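Local coordinates for aldose-aldose oxidoreductase (Caulobacter crescentus, PDB 5A04), which catalyses the coupled oxidation of one aldose and reduction of another, probably by way of its bound NADP(H) cofactor, at residues I76-T81 with M101-M106; L85-T90 with C113-A118; K126-Y131 with S294-H299. All blocks are in the same frame, centred on the assembly; numbering follows the deposited sequence.

Interaction 1 of 3, residues I76-T81 with M101-M106. With NDP (NADPH dihydro-nicotinamide-adenine-dinucleotide phosphate), chain G; BGC (beta-D-glucopyranose), chain H.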
# COMPACT_ATOMS: atom_id res chain seq x y z
N ILE A 76 15.07 -15.71 -33.18
CA ILE A 76 14.81 -15.51 -31.75
C ILE A 76 14.08 -16.70 -31.19
O ILE A 76 13.17 -17.22 -31.83
CB ILE A 76 13.94 -14.24 -31.49
CG1 ILE A 76 14.64 -12.98 -32.01
CG2 ILE A 76 13.60 -14.12 -30.01
CD1 ILE A 76 13.67 -11.82 -32.29
N VAL A 77 14.47 -17.14 -29.99
CA VAL A 77 13.69 -18.12 -29.25
C VAL A 77 13.03 -17.42 -28.06
O VAL A 77 13.71 -16.72 -27.29
CB VAL A 77 14.56 -19.29 -28.75
CG1 VAL A 77 13.73 -20.24 -27.89
CG2 VAL A 77 15.22 -20.03 -29.92
N TYR A 78 11.73 -17.61 -27.91
CA TYR A 78 10.98 -17.02 -26.81
C TYR A 78 10.65 -18.15 -25.84
O TYR A 78 9.85 -19.03 -26.15
CB TYR A 78 9.72 -16.31 -27.34
CG TYR A 78 8.96 -15.42 -26.37
CD1 TYR A 78 9.21 -15.43 -25.00
CD2 TYR A 78 7.96 -14.56 -26.85
CE1 TYR A 78 8.49 -14.63 -24.14
CE2 TYR A 78 7.23 -13.75 -25.99
CZ TYR A 78 7.50 -13.78 -24.64
OH TYR A 78 6.78 -12.98 -23.79
N VAL A 79 11.32 -18.14 -24.69
CA VAL A 79 11.15 -19.17 -23.68
C VAL A 79 10.00 -18.85 -22.73
O VAL A 79 10.06 -17.86 -21.99
CB VAL A 79 12.45 -19.35 -22.87
CG1 VAL A 79 12.25 -20.39 -21.77
CG2 VAL A 79 13.60 -19.73 -23.81
N ILE A 80 8.96 -19.68 -22.76
CA ILE A 80 7.73 -19.44 -22.01
C ILE A 80 7.36 -20.70 -21.22
O ILE A 80 6.25 -21.24 -21.29
CB ILE A 80 6.57 -18.99 -22.96
CG1 ILE A 80 7.09 -17.98 -23.99
CG2 ILE A 80 5.42 -18.37 -22.16
CD1 ILE A 80 6.01 -17.33 -24.90
N THR A 81 8.33 -21.16 -20.43
CA THR A 81 8.21 -22.38 -19.63
C THR A 81 8.09 -22.05 -18.14
O THR A 81 8.25 -20.90 -17.77
CB THR A 81 9.45 -23.25 -19.83
OG1 THR A 81 10.58 -22.53 -19.33
CG2 THR A 81 9.65 -23.54 -21.32
N MET A 101 14.24 -14.11 -26.08
CA MET A 101 13.26 -13.47 -25.23
C MET A 101 12.92 -14.47 -24.14
O MET A 101 12.55 -15.61 -24.44
CB MET A 101 12.00 -13.07 -26.03
CG MET A 101 10.95 -12.37 -25.20
SD MET A 101 11.22 -10.59 -25.13
CE MET A 101 10.66 -10.12 -26.77
N CYS A 102 13.06 -14.07 -22.89
CA CYS A 102 12.77 -14.98 -21.78
C CYS A 102 11.69 -14.39 -20.88
O CYS A 102 11.77 -13.22 -20.51
CB CYS A 102 14.04 -15.26 -20.97
SG CYS A 102 13.78 -16.50 -19.68
N GLU A 103 10.69 -15.18 -20.52
CA GLU A 103 9.64 -14.67 -19.65
C GLU A 103 10.17 -14.36 -18.24
O GLU A 103 11.20 -14.87 -17.84
CB GLU A 103 8.47 -15.65 -19.56
CG GLU A 103 7.31 -15.22 -20.45
CD GLU A 103 6.97 -13.76 -20.26
OE1 GLU A 103 6.80 -13.35 -19.10
OE2 GLU A 103 6.92 -13.02 -21.27
N LYS A 104 9.45 -13.51 -17.52
CA LYS A 104 9.71 -13.29 -16.11
C LYS A 104 9.12 -14.42 -15.28
O LYS A 104 8.25 -15.14 -15.76
CB LYS A 104 9.14 -11.93 -15.64
CG LYS A 104 7.76 -11.53 -16.22
CD LYS A 104 6.61 -12.49 -15.89
CE LYS A 104 6.36 -12.65 -14.39
NZ LYS A 104 5.28 -13.66 -14.14
N PRO A 105 9.61 -14.61 -14.05
CA PRO A 105 10.86 -14.05 -13.53
C PRO A 105 12.01 -14.67 -14.32
O PRO A 105 11.85 -15.79 -14.81
CB PRO A 105 10.85 -14.50 -12.06
CG PRO A 105 10.11 -15.81 -12.10
CD PRO A 105 8.99 -15.54 -13.10
N MET A 106 13.11 -13.96 -14.49
CA MET A 106 14.19 -14.43 -15.35
C MET A 106 14.67 -15.84 -15.02
O MET A 106 14.75 -16.69 -15.92
CB MET A 106 15.36 -13.46 -15.28
CG MET A 106 16.55 -13.84 -16.15
SD MET A 106 17.67 -12.44 -16.11
CE MET A 106 18.91 -12.98 -17.29
PA NDP G . 1.59 -23.00 -18.42
O1A NDP G . 1.69 -24.06 -17.38
O2A NDP G . 0.24 -22.55 -18.88
O5B NDP G . 2.46 -23.43 -19.76
C5B NDP G . 3.73 -23.86 -19.36
C4B NDP G . 4.26 -24.68 -20.55
O4B NDP G . 5.66 -24.93 -20.40
C3B NDP G . 3.56 -26.06 -20.59
O3B NDP G . 2.36 -25.99 -21.29
C2B NDP G . 4.56 -26.86 -21.43
O2B NDP G . 4.45 -26.61 -22.71
C1B NDP G . 5.93 -26.19 -20.98
N9A NDP G . 6.67 -27.02 -20.03
C8A NDP G . 7.94 -27.56 -20.21
N7A NDP G . 8.35 -28.31 -19.16
C5A NDP G . 7.28 -28.26 -18.26
C6A NDP G . 7.09 -28.82 -16.99
N6A NDP G . 8.07 -29.60 -16.42
N1A NDP G . 5.93 -28.63 -16.28
C2A NDP G . 4.99 -27.83 -16.92
N3A NDP G . 5.03 -27.22 -18.11
C4A NDP G . 6.21 -27.46 -18.79
O3 NDP G . 2.40 -21.76 -17.68
PN NDP G . 2.12 -20.26 -18.25
O1N NDP G . 2.22 -20.16 -19.72
O2N NDP G . 1.13 -19.48 -17.41
O5D NDP G . 3.59 -19.49 -17.68
C5D NDP G . 4.74 -19.94 -18.34
C4D NDP G . 5.82 -18.84 -18.18
O4D NDP G . 5.27 -17.57 -18.66
C3D NDP G . 6.18 -18.59 -16.67
O3D NDP G . 7.57 -18.23 -16.54
C2D NDP G . 5.32 -17.39 -16.29
O2D NDP G . 5.93 -16.58 -15.30
C1D NDP G . 5.33 -16.60 -17.65
N1N NDP G . 4.11 -15.80 -17.78
C2N NDP G . 4.20 -14.44 -18.07
C3N NDP G . 3.06 -13.71 -18.21
C7N NDP G . 3.15 -12.29 -18.51
O7N NDP G . 2.15 -11.54 -18.48
N7N NDP G . 4.39 -11.74 -18.84
C4N NDP G . 1.70 -14.32 -18.06
C5N NDP G . 1.72 -15.74 -17.71
C6N NDP G . 2.86 -16.42 -17.59
P2B NDP G . 4.61 -27.93 -23.81
O1X NDP G . 5.93 -28.50 -23.36
O2X NDP G . 3.38 -28.70 -23.43
O3X NDP G . 4.59 -27.23 -25.16
C2 BGC H . 1.75 -14.20 -14.10
C3 BGC H . 0.33 -14.78 -14.15
C4 BGC H . -0.68 -13.69 -13.89
C5 BGC H . -0.45 -12.50 -14.81
C6 BGC H . -1.35 -11.33 -14.36
C1 BGC H . 1.79 -13.12 -15.08
O1 BGC H . 3.12 -12.62 -15.20
O2 BGC H . 2.68 -15.23 -14.41
O3 BGC H . 0.25 -15.78 -13.15
O4 BGC H . -1.98 -14.21 -14.09
O5 BGC H . 0.89 -12.06 -14.73
O6 BGC H . -1.31 -10.26 -15.31
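Tyr-78 OH is gripped from two directions: it gives its proton to Glu-103 OE2, 2.5 Å away, and also pairs with the side-chain amide of Gln-296. The carboxylate oxygen sits at the edge of the ring, near its plane, and takes the bond through its anti lone pair; ring and carboxylate planes are turned 37° apart. The other oxygen, Glu-103 OE1, receives the nicotinamide amide N7N of NADPH at 2.9 Å in a nearly straight bond, so one carboxylate, its rotation fixed at both oxygens, ties the cofactor's carboxamide to the tyrosine. The Tyr-78 ring is sandwiched. Tyr-78 (chi1 -169°) and Met-101 (chi1 -179°) both set CG anti to the backbone N, laying the two side chains side by side. Met-101 CG thus lies over one face, 3.5 Å from the ring centroid, in a CH-pi contact, with its sulfur farther out in a Met-aromatic contact, and Ile-80 CD1 covers the opposite face.

The backbones carrying Tyr-78 and Met-101, strands 76-79 and 99-102, run parallel, the two strands of a beta-alpha-beta unit in the Rossmann fold. Val-77 O accepts from Met-101 N, Val-79 N gives to Met-101 O at 2.8 Å, and Val-79 O takes Glu-103 N. Lys-104, followed by a cis peptide, accepts from ribose O2D of NADPH at its O, while NZ reaches glucose O1 at 2.6 Å and also Asp-185 O.

Interaction 2 of 3, residues L85-T90 with C113-A118. With NDP (NADPH dihydro-nicotinamide-adenine-dinucleotide phosphate), chain G.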
# COMPACT_ATOMS: atom_id res chain seq x y z
N LEU A 85 12.95 -23.74 -15.69
CA LEU A 85 13.43 -24.15 -17.01
C LEU A 85 13.95 -22.99 -17.86
O LEU A 85 14.50 -23.21 -18.95
CB LEU A 85 12.32 -24.89 -17.76
CG LEU A 85 11.78 -26.13 -17.05
CD1 LEU A 85 10.85 -26.90 -17.98
CD2 LEU A 85 12.89 -27.00 -16.59
N HIS A 86 13.78 -21.75 -17.38
CA HIS A 86 14.23 -20.59 -18.15
C HIS A 86 15.73 -20.67 -18.44
O HIS A 86 16.16 -20.43 -19.57
CB HIS A 86 13.93 -19.29 -17.41
CG HIS A 86 12.47 -18.97 -17.34
ND1 HIS A 86 11.98 -17.86 -16.68
CD2 HIS A 86 11.39 -19.62 -17.85
CE1 HIS A 86 10.66 -17.84 -16.79
NE2 HIS A 86 10.28 -18.89 -17.49
N ARG A 87 16.52 -21.01 -17.43
CA ARG A 87 17.96 -21.01 -17.63
C ARG A 87 18.41 -22.06 -18.67
O ARG A 87 19.10 -21.70 -19.61
CB ARG A 87 18.70 -21.22 -16.30
CG ARG A 87 20.21 -21.48 -16.54
CD ARG A 87 21.03 -21.59 -15.26
NE ARG A 87 22.40 -22.00 -15.58
CZ ARG A 87 23.37 -22.15 -14.69
NH1 ARG A 87 23.14 -21.91 -13.41
NH2 ARG A 87 24.59 -22.53 -15.09
N PRO A 88 18.02 -23.34 -18.51
CA PRO A 88 18.58 -24.28 -19.49
C PRO A 88 18.10 -24.04 -20.93
O PRO A 88 18.89 -24.19 -21.85
CB PRO A 88 18.13 -25.66 -18.98
CG PRO A 88 17.01 -25.38 -18.02
CD PRO A 88 17.33 -24.05 -17.42
N PHE A 89 16.85 -23.63 -21.13
CA PHE A 89 16.43 -23.39 -22.50
C PHE A 89 17.04 -22.12 -23.08
O PHE A 89 17.31 -22.05 -24.28
CB PHE A 89 14.90 -23.34 -22.60
CG PHE A 89 14.25 -24.70 -22.56
CD1 PHE A 89 14.48 -25.60 -23.59
CD2 PHE A 89 13.44 -25.06 -21.51
CE1 PHE A 89 13.88 -26.86 -23.58
CE2 PHE A 89 12.84 -26.32 -21.48
CZ PHE A 89 13.06 -27.22 -22.52
N THR A 90 17.28 -21.11 -22.24
CA THR A 90 17.96 -19.91 -22.70
C THR A 90 19.39 -20.24 -23.14
O THR A 90 19.83 -19.80 -24.20
CB THR A 90 17.97 -18.83 -21.60
OG1 THR A 90 16.62 -18.35 -21.41
CG2 THR A 90 18.86 -17.66 -21.98
N CYS A 113 20.60 -16.21 -13.29
CA CYS A 113 20.53 -15.05 -14.18
C CYS A 113 21.90 -14.73 -14.74
O CYS A 113 22.06 -14.47 -15.93
CB CYS A 113 19.98 -13.82 -13.45
SG CYS A 113 18.29 -13.97 -12.89
N GLU A 114 22.92 -14.73 -13.87
CA GLU A 114 24.27 -14.42 -14.33
C GLU A 114 24.74 -15.41 -15.39
O GLU A 114 25.38 -15.03 -16.36
CB GLU A 114 25.25 -14.41 -13.15
CG GLU A 114 24.94 -13.30 -12.14
CD GLU A 114 25.86 -13.33 -10.92
OE1 GLU A 114 26.16 -14.43 -10.42
OE2 GLU A 114 26.29 -12.25 -10.48
N ALA A 115 24.39 -16.68 -15.20
CA ALA A 115 24.77 -17.72 -16.16
C ALA A 115 24.11 -17.48 -17.51
O ALA A 115 24.73 -17.66 -18.56
CB ALA A 115 24.41 -19.09 -15.62
N MET A 116 22.85 -17.07 -17.47
CA MET A 116 22.11 -16.81 -18.69
C MET A 116 22.71 -15.64 -19.46
O MET A 116 22.88 -15.69 -20.67
CB MET A 116 20.63 -16.56 -18.37
CG MET A 116 19.92 -17.82 -17.88
SD MET A 116 18.39 -17.42 -17.00
CE MET A 116 17.36 -16.81 -18.35
N ILE A 117 23.06 -14.59 -18.72
CA ILE A 117 23.65 -13.41 -19.32
C ILE A 117 25.00 -13.77 -19.96
O ILE A 117 25.29 -13.36 -21.08
CB ILE A 117 23.82 -12.29 -18.27
CG1 ILE A 117 22.43 -11.76 -17.87
CG2 ILE A 117 24.72 -11.18 -18.81
CD1 ILE A 117 22.43 -10.88 -16.61
N ALA A 118 25.79 -14.57 -19.25
CA ALA A 118 27.09 -15.00 -19.75
C ALA A 118 26.96 -15.85 -21.02
O ALA A 118 27.78 -15.74 -21.93
CB ALA A 118 27.86 -15.79 -18.67
PA NDP G . 1.59 -23.00 -18.42
O1A NDP G . 1.69 -24.06 -17.38
O2A NDP G . 0.24 -22.55 -18.88
O5B NDP G . 2.46 -23.43 -19.76
C5B NDP G . 3.73 -23.86 -19.36
C4B NDP G . 4.26 -24.68 -20.55
O4B NDP G . 5.66 -24.93 -20.40
C3B NDP G . 3.56 -26.06 -20.59
O3B NDP G . 2.36 -25.99 -21.29
C2B NDP G . 4.56 -26.86 -21.43
O2B NDP G . 4.45 -26.61 -22.71
C1B NDP G . 5.93 -26.19 -20.98
N9A NDP G . 6.67 -27.02 -20.03
C8A NDP G . 7.94 -27.56 -20.21
N7A NDP G . 8.35 -28.31 -19.16
C5A NDP G . 7.28 -28.26 -18.26
C6A NDP G . 7.09 -28.82 -16.99
N6A NDP G . 8.07 -29.60 -16.42
N1A NDP G . 5.93 -28.63 -16.28
C2A NDP G . 4.99 -27.83 -16.92
N3A NDP G . 5.03 -27.22 -18.11
C4A NDP G . 6.21 -27.46 -18.79
O3 NDP G . 2.40 -21.76 -17.68
PN NDP G . 2.12 -20.26 -18.25
O1N NDP G . 2.22 -20.16 -19.72
O2N NDP G . 1.13 -19.48 -17.41
O5D NDP G . 3.59 -19.49 -17.68
C5D NDP G . 4.74 -19.94 -18.34
C4D NDP G . 5.82 -18.84 -18.18
O4D NDP G . 5.27 -17.57 -18.66
C3D NDP G . 6.18 -18.59 -16.67
O3D NDP G . 7.57 -18.23 -16.54
C2D NDP G . 5.32 -17.39 -16.29
O2D NDP G . 5.93 -16.58 -15.30
C1D NDP G . 5.33 -16.60 -17.65
N1N NDP G . 4.11 -15.80 -17.78
C2N NDP G . 4.20 -14.44 -18.07
C3N NDP G . 3.06 -13.71 -18.21
C7N NDP G . 3.15 -12.29 -18.51
O7N NDP G . 2.15 -11.54 -18.48
N7N NDP G . 4.39 -11.74 -18.84
C4N NDP G . 1.70 -14.32 -18.06
C5N NDP G . 1.72 -15.74 -17.71
C6N NDP G . 2.86 -16.42 -17.59
P2B NDP G . 4.61 -27.93 -23.81
O1X NDP G . 5.93 -28.50 -23.36
O2X NDP G . 3.38 -28.70 -23.43
O3X NDP G . 4.59 -27.23 -25.16
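A methyl group sits squarely on a guanidinium: Ala-115 CB lies 3.3 Å above the plane of the Arg-87 group, over its centre, with CZ its nearest atom at 3.4 Å. The arginine reaches this place with CG anti to the backbone N (chi1 169°) and the chain extended from CG to NE, which carries the flat end across to the neighbouring helix. Its charge is met outside the two segments, NE by Glu-91 and NH1 by Asp-112, and these salt bridges would hold the plane in position for the methyl.

Met-116 does the rest. Its side chain crosses that of Arg-87 obliquely, with SD 3.7 Å from Arg-87 CA, and the bend at chi3 (69°) turns CE toward Thr-90, whose side chain crosses that of Met-116 at about a right angle. There CE stands 3.5 Å from Thr-90 OG1. That hydroxyl is already committed within its own helix: it donates to His-86 O at 2.8 Å, on the opposite face of the carbonyl from the Thr-90 amide, so one oxygen serves two donors. A valine here would probably leave His-86 O with the backbone amide as its one donor of this pair and take away the hydroxyl that Met-116 CE rests against.

No hydrogen bond passes between the two segments. Their helical parts, axes 9.5 Å apart and only 11° from parallel, belong to successive helices of the Rossmann fold, and Leu-85 and His-86 line the NADPH pocket. Helix 86-95 follows strand 76-79 and helix 110-123 follows strand 99-102; Thr-90 and Met-116 both touch Cys-102 of that strand, and Cys-113 and Ile-117 pack on helix 314-333.

Interaction 3 of 3, residues K126-Y131 with S294-H299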
# COMPACT_ATOMS: atom_id res chain seq x y z
N LYS A 126 21.48 -11.28 -28.33
CA LYS A 126 20.78 -10.42 -27.39
C LYS A 126 19.83 -11.21 -26.50
O LYS A 126 19.34 -12.28 -26.87
CB LYS A 126 20.03 -9.33 -28.15
CG LYS A 126 20.98 -8.36 -28.83
CD LYS A 126 20.25 -7.24 -29.55
CE LYS A 126 21.23 -6.44 -30.40
NZ LYS A 126 22.34 -5.88 -29.57
N LEU A 127 19.60 -10.66 -25.31
CA LEU A 127 18.73 -11.27 -24.31
C LEU A 127 17.78 -10.22 -23.77
O LEU A 127 18.21 -9.15 -23.33
CB LEU A 127 19.56 -11.87 -23.17
CG LEU A 127 18.85 -12.44 -21.94
CD1 LEU A 127 17.87 -13.56 -22.31
CD2 LEU A 127 19.91 -12.94 -20.92
N MET A 128 16.48 -10.51 -23.83
CA MET A 128 15.47 -9.59 -23.34
C MET A 128 14.50 -10.34 -22.45
O MET A 128 14.17 -11.49 -22.73
CB MET A 128 14.73 -8.93 -24.51
CG MET A 128 13.67 -7.95 -24.07
SD MET A 128 12.87 -7.22 -25.51
CE MET A 128 11.37 -6.57 -24.78
N ILE A 129 14.08 -9.71 -21.35
CA ILE A 129 13.10 -10.30 -20.45
C ILE A 129 11.71 -9.71 -20.73
O ILE A 129 11.58 -8.53 -21.06
CB ILE A 129 13.49 -10.05 -18.97
CG1 ILE A 129 14.96 -10.46 -18.75
CG2 ILE A 129 12.53 -10.77 -18.01
CD1 ILE A 129 15.28 -11.91 -19.09
N GLY A 130 10.69 -10.54 -20.59
CA GLY A 130 9.34 -10.17 -21.01
C GLY A 130 8.60 -9.24 -20.06
O GLY A 130 7.52 -9.58 -19.58
N TYR A 131 9.17 -8.07 -19.80
CA TYR A 131 8.47 -7.07 -18.99
C TYR A 131 7.58 -6.19 -19.88
O TYR A 131 7.89 -5.03 -20.16
CB TYR A 131 9.47 -6.21 -18.21
CG TYR A 131 10.22 -6.96 -17.10
CD1 TYR A 131 9.54 -7.52 -16.02
CD2 TYR A 131 11.61 -7.08 -17.13
CE1 TYR A 131 10.23 -8.19 -14.99
CE2 TYR A 131 12.30 -7.75 -16.10
CZ TYR A 131 11.60 -8.29 -15.05
OH TYR A 131 12.27 -8.93 -14.04
N SER A 294 2.56 -7.14 -28.89
CA SER A 294 3.20 -6.94 -30.19
C SER A 294 4.36 -5.96 -30.08
O SER A 294 5.39 -6.13 -30.75
CB SER A 294 2.18 -6.42 -31.20
OG SER A 294 1.06 -7.29 -31.24
N ALA A 295 4.19 -4.93 -29.26
CA ALA A 295 5.27 -3.97 -29.03
C ALA A 295 6.49 -4.63 -28.37
O ALA A 295 7.63 -4.31 -28.69
CB ALA A 295 4.77 -2.82 -28.17
N GLN A 296 6.24 -5.53 -27.43
CA GLN A 296 7.34 -6.22 -26.75
C GLN A 296 8.10 -7.08 -27.76
O GLN A 296 9.34 -7.04 -27.82
CB GLN A 296 6.80 -7.08 -25.60
CG GLN A 296 7.89 -7.89 -24.88
CD GLN A 296 7.31 -8.99 -24.01
OE1 GLN A 296 6.81 -8.73 -22.93
NE2 GLN A 296 7.39 -10.23 -24.48
N LEU A 297 7.36 -7.82 -28.58
CA LEU A 297 7.96 -8.69 -29.60
C LEU A 297 8.78 -7.86 -30.58
O LEU A 297 9.93 -8.21 -30.89
CB LEU A 297 6.88 -9.49 -30.34
CG LEU A 297 6.10 -10.52 -29.51
CD1 LEU A 297 4.83 -10.98 -30.22
CD2 LEU A 297 6.98 -11.71 -29.18
N ASP A 298 8.21 -6.77 -31.07
CA ASP A 298 8.90 -5.94 -32.04
C ASP A 298 10.11 -5.23 -31.44
O ASP A 298 11.07 -4.95 -32.16
CB ASP A 298 7.96 -4.90 -32.65
CG ASP A 298 7.19 -5.43 -33.86
OD1 ASP A 298 7.53 -6.51 -34.40
OD2 ASP A 298 6.25 -4.74 -34.29
N HIS A 299 10.09 -4.95 -30.14
CA HIS A 299 11.23 -4.27 -29.53
C HIS A 299 12.51 -5.08 -29.69
O HIS A 299 13.54 -4.54 -30.08
CB HIS A 299 10.99 -3.98 -28.05
CG HIS A 299 12.10 -3.19 -27.41
ND1 HIS A 299 12.36 -1.88 -27.74
CD2 HIS A 299 13.00 -3.53 -26.45
CE1 HIS A 299 13.38 -1.44 -27.02
NE2 HIS A 299 13.78 -2.42 -26.23
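Gln-296 of helix 292-306 and Met-128 of strand 127-129 meet side chain to side chain, and with His-299 they account for most of the buried surface. Met-128 extends from the middle of its strand as a straight chain, CG anti to the backbone N (chi1 -180°), and pushes its methyl against the helix: CE is 3.7 Å from Gln-296 CG and equally close to the backbone O of that residue. Its sulfur meets the imidazole of His-299 at the edge, in the ring plane, with SD 3.8 Å from CD2; the two side chains cross at about a right angle. The imidazole is held from elsewhere, NE2 bonding to the backbone N of Ile-311, while its ring also meets Phe-135.

Gln-296 reaches past the methionine to the backbone of Gly-130. Its OE1 packs 3.4 Å from Gly-130 C and 3.5 Å from Gly-130 CA, a contact without a hydrogen bond, while NE2 is bonded to Tyr-78 OH. Gly-130 is the centre of an inverse gamma turn, closed by Tyr-131 N on Ile-129 O at 2.8 Å.

Helix 292-306 of the C-terminal family region thus packs on the edge strand of the parallel Rossmann sheet, where that strand runs out into a turn whose glycine touches the NADPH.

Overall arrangement
All three interactions gather around the NADPH-binding Rossmann sheet. Interactions 1 and 2 interlock along the chain, their segments alternating through strand 76-79, helix 86-95, strand 99-102 and helix 110-123; their centres are about 10 Å apart, and His-86 of interaction 2 bonds back to Thr-81 and Met-106 of interaction 1. Interaction 3 comes later in the sequence, its centre about 9 Å from that of interaction 1 and about 16 Å from that of interaction 2. Strand 127-129 pairs with strand 99-102, through Cys-102 to Met-128 and Gly-130, and brings in helix 292-306, far off in sequence. Sheet, helices and C-terminal region thereby meet beside the cofactor, with the glucose reached from interaction 1.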